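Local coordinates for protein osa (Shigella flexneri, PDB 4O7K) that suppresses the oncogenicity of Agrobacterium tumefaciens as a plasmid fertility inhibition factor of the ParB/Srx superfamily, at residues Q64-V69 with L120-P125; A90-Q95 with R142-L147. The protein carries 1 engineered substitution. All coordinates share one frame; numbering follows the deposited sequence.

Interaction 1 of 2, residues Q64-V69 with L120-P125; sequences QSDFIV and LADVSP
Asp66 lies opposite Asp122 in register, and Ile68 opposite Leu120, across two backbones that stay well apart. Their CA atoms are 9.3 Å apart for Asp66 and Asp122 and 9.2 Å for Ile68 and Leu120. The backbones run steeply across each other, nearly at right angles over these residues, too far apart to pair as strands, and side chains alone meet. The apolar contact is light: Ile68 CG1 lies 4.3 Å from Leu120 CD1. The CB of Leu120 points toward 64-69, and CD1 lies anti to CA (chi2 -176°), which sends this branch to Ile68. At the other pair, Asp66 OD2 and Asp122 OD1 are 4.5 Å apart. The Asp122 carboxylate swings back towards Asp66. Two carboxylates this close would probably disfavour each other if both are ionised. Asp66 OD2 is also held by a hydrogen bond from Ala63 N, within its own turn. The contact bridges the two sheets of the fold. Strand 67-72 lies between strands 153-158 and 177-178 in the three-stranded sheet, while strand 118-128 belongs to the five-stranded mixed sheet. Leu157 of strand 153-158 touches Ile68, Leu120 and Asp122, and helix 179-189 packs on Ile68 through Val179 and Leu182.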
loop_
_atom_site.group_PDB
_atom_site.type_symbol
_atom_site.label_atom_id
_atom_site.label_comp_id
_atom_site.label_asym_id
_atom_site.label_seq_id
_atom_site.Cartn_x
_atom_site.Cartn_y
_atom_site.Cartn_z
ATOM N N GLN A 64 -8.070 9.875 14.404
ATOM C CA GLN A 64 -9.495 9.577 14.272
ATOM C C GLN A 64 -10.076 10.127 12.967
ATOM O O GLN A 64 -11.062 9.597 12.431
ATOM C CB GLN A 64 -10.263 10.148 15.468
ATOM C CG GLN A 64 -9.997 9.421 16.783
ATOM C CD GLN A 64 -10.698 8.091 16.840
ATOM O OE1 GLN A 64 -10.150 7.070 16.432
ATOM N NE2 GLN A 64 -11.927 8.094 17.340
ATOM N N SER A 65 -9.455 11.195 12.466
ATOM C CA SER A 65 -9.920 11.888 11.280
ATOM C C SER A 65 -9.393 11.268 9.985
ATOM O O SER A 65 -9.857 11.611 8.893
ATOM C CB SER A 65 -9.513 13.363 11.353
ATOM O OG SER A 65 -8.098 13.488 11.392
ATOM N N ASP A 66 -8.420 10.367 10.095
ATOM C CA ASP A 66 -7.863 9.706 8.917
ATOM C C ASP A 66 -8.870 8.716 8.342
ATOM O O ASP A 66 -9.839 8.347 9.001
ATOM C CB ASP A 66 -6.577 8.957 9.253
ATOM C CG ASP A 66 -5.421 9.874 9.555
ATOM O OD1 ASP A 66 -5.394 11.006 9.023
ATOM O OD2 ASP A 66 -4.531 9.442 10.319
ATOM N N PHE A 67 -8.625 8.284 7.113
ATOM C CA PHE A 67 -9.467 7.291 6.461
ATOM C C PHE A 67 -8.624 6.115 6.011
ATOM O O PHE A 67 -7.475 6.285 5.609
ATOM C CB PHE A 67 -10.193 7.899 5.259
ATOM C CG PHE A 67 -11.410 8.685 5.624
ATOM C CD1 PHE A 67 -11.296 9.925 6.230
ATOM C CD2 PHE A 67 -12.671 8.180 5.368
ATOM C CE1 PHE A 67 -12.422 10.636 6.576
ATOM C CE2 PHE A 67 -13.801 8.889 5.706
ATOM C CZ PHE A 67 -13.679 10.113 6.317
ATOM N N ILE A 68 -9.188 4.916 6.087
ATOM C CA ILE A 68 -8.499 3.746 5.571
ATOM C C ILE A 68 -8.998 3.420 4.170
ATOM O O ILE A 68 -10.199 3.432 3.899
ATOM C CB ILE A 68 -8.683 2.539 6.502
ATOM C CG1 ILE A 68 -7.832 2.739 7.768
ATOM C CG2 ILE A 68 -8.281 1.255 5.787
ATOM C CD1 ILE A 68 -8.356 1.998 8.972
ATOM N N VAL A 69 -8.054 3.147 3.279
ATOM C CA VAL A 69 -8.371 2.635 1.962
ATOM C C VAL A 69 -7.673 1.284 1.790
ATOM O O VAL A 69 -6.464 1.158 2.015
ATOM C CB VAL A 69 -7.931 3.596 0.842
ATOM C CG1 VAL A 69 -8.376 3.076 -0.516
ATOM C CG2 VAL A 69 -8.484 5.006 1.105
ATOM N N LEU A 120 0.497 1.500 9.356
ATOM C CA LEU A 120 0.160 1.772 7.965
ATOM C C LEU A 120 0.961 2.935 7.388
ATOM O O LEU A 120 1.375 3.835 8.109
ATOM C CB LEU A 120 -1.329 2.089 7.834
ATOM C CG LEU A 120 -2.281 0.976 8.285
ATOM C CD1 LEU A 120 -3.715 1.415 8.002
ATOM C CD2 LEU A 120 -1.933 -0.304 7.566
ATOM N N ALA A 121 1.146 2.895 6.075
ATOM C CA ALA A 121 1.648 4.025 5.308
ATOM C C ALA A 121 0.602 5.124 5.220
ATOM O O ALA A 121 -0.607 4.855 5.179
ATOM C CB ALA A 121 2.045 3.576 3.919
ATOM N N ASP A 122 1.079 6.360 5.188
ATOM C CA ASP A 122 0.243 7.540 4.953
ATOM C C ASP A 122 0.492 8.068 3.545
ATOM O O ASP A 122 1.592 8.521 3.233
ATOM C CB ASP A 122 0.549 8.618 5.984
ATOM C CG ASP A 122 0.164 8.198 7.389
ATOM O OD1 ASP A 122 -1.006 8.409 7.771
ATOM O OD2 ASP A 122 1.031 7.656 8.109
ATOM N N VAL A 123 -0.517 7.972 2.683
ATOM C CA VAL A 123 -0.340 8.332 1.282
ATOM C C VAL A 123 -1.356 9.386 0.857
ATOM O O VAL A 123 -2.261 9.744 1.610
ATOM C CB VAL A 123 -0.472 7.113 0.345
ATOM C CG1 VAL A 123 0.524 6.007 0.746
ATOM C CG2 VAL A 123 -1.902 6.601 0.360
ATOM N N SER A 124 -1.198 9.872 -0.369
ATOM C CA SER A 124 -2.067 10.912 -0.883
ATOM C C SER A 124 -2.217 10.783 -2.385
ATOM O O SER A 124 -1.263 10.443 -3.082
ATOM C CB SER A 124 -1.511 12.292 -0.522
ATOM O OG SER A 124 -1.329 12.414 0.877
ATOM N N PRO A 125 -3.423 11.058 -2.896
ATOM C CA PRO A 125 -3.591 11.172 -4.340
ATOM C C PRO A 125 -2.927 12.465 -4.798
ATOM O O PRO A 125 -2.857 13.405 -4.006
ATOM C CB PRO A 125 -5.104 11.244 -4.517
ATOM C CG PRO A 125 -5.596 11.819 -3.230
ATOM C CD PRO A 125 -4.668 11.323 -2.162
#

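Interaction 2 of 2, residues A90-Q95 with R142-L147; sequences ACPLKQ and RSMWLL. With PO4 (phosphate ion), chain B; IPA (isopropyl alcohol), chain E; PO4 (phosphate ion), chain C.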
loop_
_atom_site.group_PDB
_atom_site.type_symbol
_atom_site.label_atom_id
_atom_site.label_comp_id
_atom_site.label_asym_id
_atom_site.label_seq_id
_atom_site.Cartn_x
_atom_site.Cartn_y
_atom_site.Cartn_z
ATOM N N ALA A 90 10.356 8.480 -6.242
ATOM C CA ALA A 90 10.261 7.568 -7.388
ATOM C C ALA A 90 10.200 6.101 -6.952
ATOM O O ALA A 90 10.948 5.661 -6.087
ATOM C CB ALA A 90 11.427 7.768 -8.332
ATOM N N CYS A 91 9.302 5.348 -7.560
ATOM C CA CYS A 91 9.140 3.940 -7.206
ATOM C C CYS A 91 10.113 3.055 -7.974
ATOM O O CYS A 91 10.117 3.061 -9.208
ATOM C CB CYS A 91 7.716 3.501 -7.483
ATOM S SG CYS A 91 7.393 1.821 -6.973
ATOM N N PRO A 92 10.961 2.304 -7.250
ATOM C CA PRO A 92 11.811 1.307 -7.914
ATOM C C PRO A 92 10.963 0.204 -8.549
ATOM O O PRO A 92 9.821 0.011 -8.125
ATOM C CB PRO A 92 12.664 0.734 -6.768
ATOM C CG PRO A 92 12.499 1.688 -5.622
ATOM C CD PRO A 92 11.142 2.300 -5.787
ATOM N N LEU A 93 11.489 -0.503 -9.547
ATOM C CA LEU A 93 10.844 -1.735 -9.979
ATOM C C LEU A 93 10.822 -2.702 -8.802
ATOM O O LEU A 93 11.710 -2.667 -7.949
ATOM C CB LEU A 93 11.568 -2.379 -11.162
ATOM C CG LEU A 93 11.569 -1.688 -12.529
ATOM C CD1 LEU A 93 12.236 -2.603 -13.538
ATOM C CD2 LEU A 93 10.163 -1.324 -12.978
ATOM N N LYS A 94 9.807 -3.555 -8.765
ATOM C CA LYS A 94 9.682 -4.578 -7.730
ATOM C C LYS A 94 10.993 -5.332 -7.516
ATOM O O LYS A 94 11.465 -5.452 -6.391
ATOM C CB LYS A 94 8.571 -5.558 -8.097
ATOM C CG LYS A 94 7.436 -5.587 -7.111
ATOM C CD LYS A 94 6.122 -6.002 -7.777
ATOM C CE LYS A 94 6.080 -7.480 -8.096
ATOM N NZ LYS A 94 4.721 -7.875 -8.590
ATOM N N GLN A 95 11.605 -5.786 -8.607
ATOM C CA GLN A 95 12.854 -6.545 -8.526
ATOM C C GLN A 95 13.969 -5.797 -7.815
ATOM O O GLN A 95 14.899 -6.418 -7.309
ATOM C CB GLN A 95 13.327 -6.956 -9.925
ATOM C CG GLN A 95 13.434 -5.817 -10.922
ATOM C CD GLN A 95 13.744 -6.304 -12.333
ATOM O OE1 GLN A 95 14.907 -6.362 -12.747
ATOM N NE2 GLN A 95 12.700 -6.664 -13.076
ATOM N N ARG A 142 7.983 0.315 3.741
ATOM C CA ARG A 142 7.093 -0.777 4.124
ATOM C C ARG A 142 6.138 -1.085 2.971
ATOM O O ARG A 142 5.720 -2.222 2.803
ATOM C CB ARG A 142 6.326 -0.450 5.408
ATOM C CG ARG A 142 5.237 0.598 5.265
ATOM C CD ARG A 142 4.876 1.194 6.619
ATOM N NE ARG A 142 5.970 1.991 7.179
ATOM C CZ ARG A 142 6.100 2.277 8.472
ATOM N NH1 ARG A 142 5.206 1.829 9.350
ATOM N NH2 ARG A 142 7.125 2.999 8.893
ATOM N N SER A 143 5.819 -0.075 2.159
ATOM C CA SER A 143 5.022 -0.288 0.943
ATOM C C SER A 143 5.790 -1.133 -0.072
ATOM O O SER A 143 5.207 -1.998 -0.738
ATOM C CB SER A 143 4.622 1.052 0.292
ATOM O OG SER A 143 3.741 1.801 1.118
ATOM N N MET A 144 7.093 -0.882 -0.199
ATOM C CA MET A 144 7.931 -1.684 -1.092
ATOM C C MET A 144 7.961 -3.148 -0.659
ATOM O O MET A 144 7.909 -4.061 -1.487
ATOM C CB MET A 144 9.361 -1.138 -1.141
ATOM C CG MET A 144 9.498 0.247 -1.752
ATOM S SD MET A 144 11.240 0.708 -1.785
ATOM C CE MET A 144 11.140 2.468 -2.166
ATOM N N TRP A 145 8.067 -3.357 0.648
ATOM C CA TRP A 145 8.128 -4.705 1.201
ATOM C C TRP A 145 6.872 -5.466 0.782
ATOM O O TRP A 145 6.960 -6.561 0.229
ATOM C CB TRP A 145 8.274 -4.660 2.730
ATOM C CG TRP A 145 8.552 -6.018 3.366
ATOM C CD1 TRP A 145 9.779 -6.554 3.670
ATOM C CD2 TRP A 145 7.580 -6.998 3.764
ATOM N NE1 TRP A 145 9.626 -7.802 4.233
ATOM C CE2 TRP A 145 8.287 -8.099 4.300
ATOM C CE3 TRP A 145 6.180 -7.052 3.714
ATOM C CZ2 TRP A 145 7.644 -9.234 4.786
ATOM C CZ3 TRP A 145 5.544 -8.179 4.199
ATOM C CH2 TRP A 145 6.277 -9.257 4.731
ATOM N N LEU A 146 5.708 -4.845 0.990
ATOM C CA LEU A 146 4.429 -5.476 0.674
ATOM C C LEU A 146 4.324 -5.769 -0.811
ATOM O O LEU A 146 3.900 -6.848 -1.214
ATOM C CB LEU A 146 3.249 -4.594 1.127
ATOM C CG LEU A 146 3.066 -4.362 2.636
ATOM C CD1 LEU A 146 2.246 -3.102 2.886
ATOM C CD2 LEU A 146 2.388 -5.558 3.282
ATOM N N LEU A 147 4.732 -4.804 -1.623
ATOM C CA LEU A 147 4.658 -4.951 -3.074
ATOM C C LEU A 147 5.599 -6.049 -3.581
ATOM O O LEU A 147 5.204 -6.907 -4.383
ATOM C CB LEU A 147 4.971 -3.618 -3.743
ATOM C CG LEU A 147 3.859 -2.580 -3.611
ATOM C CD1 LEU A 147 4.285 -1.294 -4.310
ATOM C CD2 LEU A 147 2.547 -3.126 -4.187
HETATM P P PO4 B . 9.300 3.376 5.998
HETATM O O1 PO4 B . 8.953 4.415 7.026
HETATM O O2 PO4 B . 9.904 4.047 4.789
HETATM O O3 PO4 B . 10.257 2.367 6.580
HETATM O O4 PO4 B . 8.057 2.634 5.553
HETATM C C1 IPA E . 6.246 3.385 12.265
HETATM C C2 IPA E . 7.489 2.719 12.846
HETATM C C3 IPA E . 7.099 1.545 13.737
HETATM O O2 IPA E . 8.294 2.246 11.793
HETATM P P PO4 C . 11.762 -11.299 4.134
HETATM O O1 PO4 C . 11.967 -9.887 3.604
HETATM O O2 PO4 C . 11.073 -12.145 3.089
HETATM O O3 PO4 C . 13.090 -11.934 4.473
HETATM O O4 PO4 C . 10.925 -11.252 5.388
HETATM O O HOH W 1 3.151 -6.726 -6.172
#
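Pro92 and Met144 make the apolar contact between the loop and the helix. The methyl CE of Met144 sits 3.6 Å from Pro92 CD and also touches CG; it rests against the CG–CD bond of the ring. The two side chains cross at about a right angle. Met144 has CG anti to its carbonyl carbon (chi1 -65°), and this extended chain carries the methyl out from the helix to the loop.

Lys94 lies alongside the backbone of Leu147, its CD 3.6 Å from Leu147 O. A water joins the two segments: it accepts from Lys94 NZ at 3.1 Å and donates to Leu147 O at 2.7 Å. The lysine ammonium also forms a salt bridge with Glu150, and Lys94 N is hydrogen-bonded to Tyr77 OH. Trp80 of helix 73-81 packs on Met144, as does Met97.

Nearer the start of the helix, Arg142 grips a phosphate ion. Its N and NE both donate to phosphate O4, NE at 2.7 Å, and NH2 donates to O1 at 3.0 Å with an angle of 166°. The ion sits at the edge of the guanidinium. Lys102 NZ and Thr141 OG1 also hydrogen-bond to it.

Trp145 NE1 donates to a second phosphate, at 3.2 Å from its O1 and with a bent angle of 138°. His149 and His52 also bind this ion; the His149 ring stacks with the indole and the His52 ring meets it edge-to-face. Both phosphates probably come from the crystallisation liquor. Arg142 N donating to an anion near the start of helix 140-148 is characteristic of anion binding at a helix N-terminus.

Overall arrangement
Both interactions are partly buried, and their centres lie 18 Å apart on opposite sides of the chain's centre. Interaction 1 spans the two sheets, whereas interaction 2 sets a loop against helix 140-148. The first is the smaller, burying 79 Å² against 191 Å² for the second. It combines a light apolar touch with a pair of carboxylates. The second combines closer apolar packing with a water bridge, and its helix carries bound anions. The two meet directly: Ala121 CB of interaction 1 lies 3.7 Å from Ser143 OG of interaction 2. Arg142 NH1 is hydrogen-bonded to Pro119 O, just before segment 120-125, and so ties the helix to the chain entering that segment.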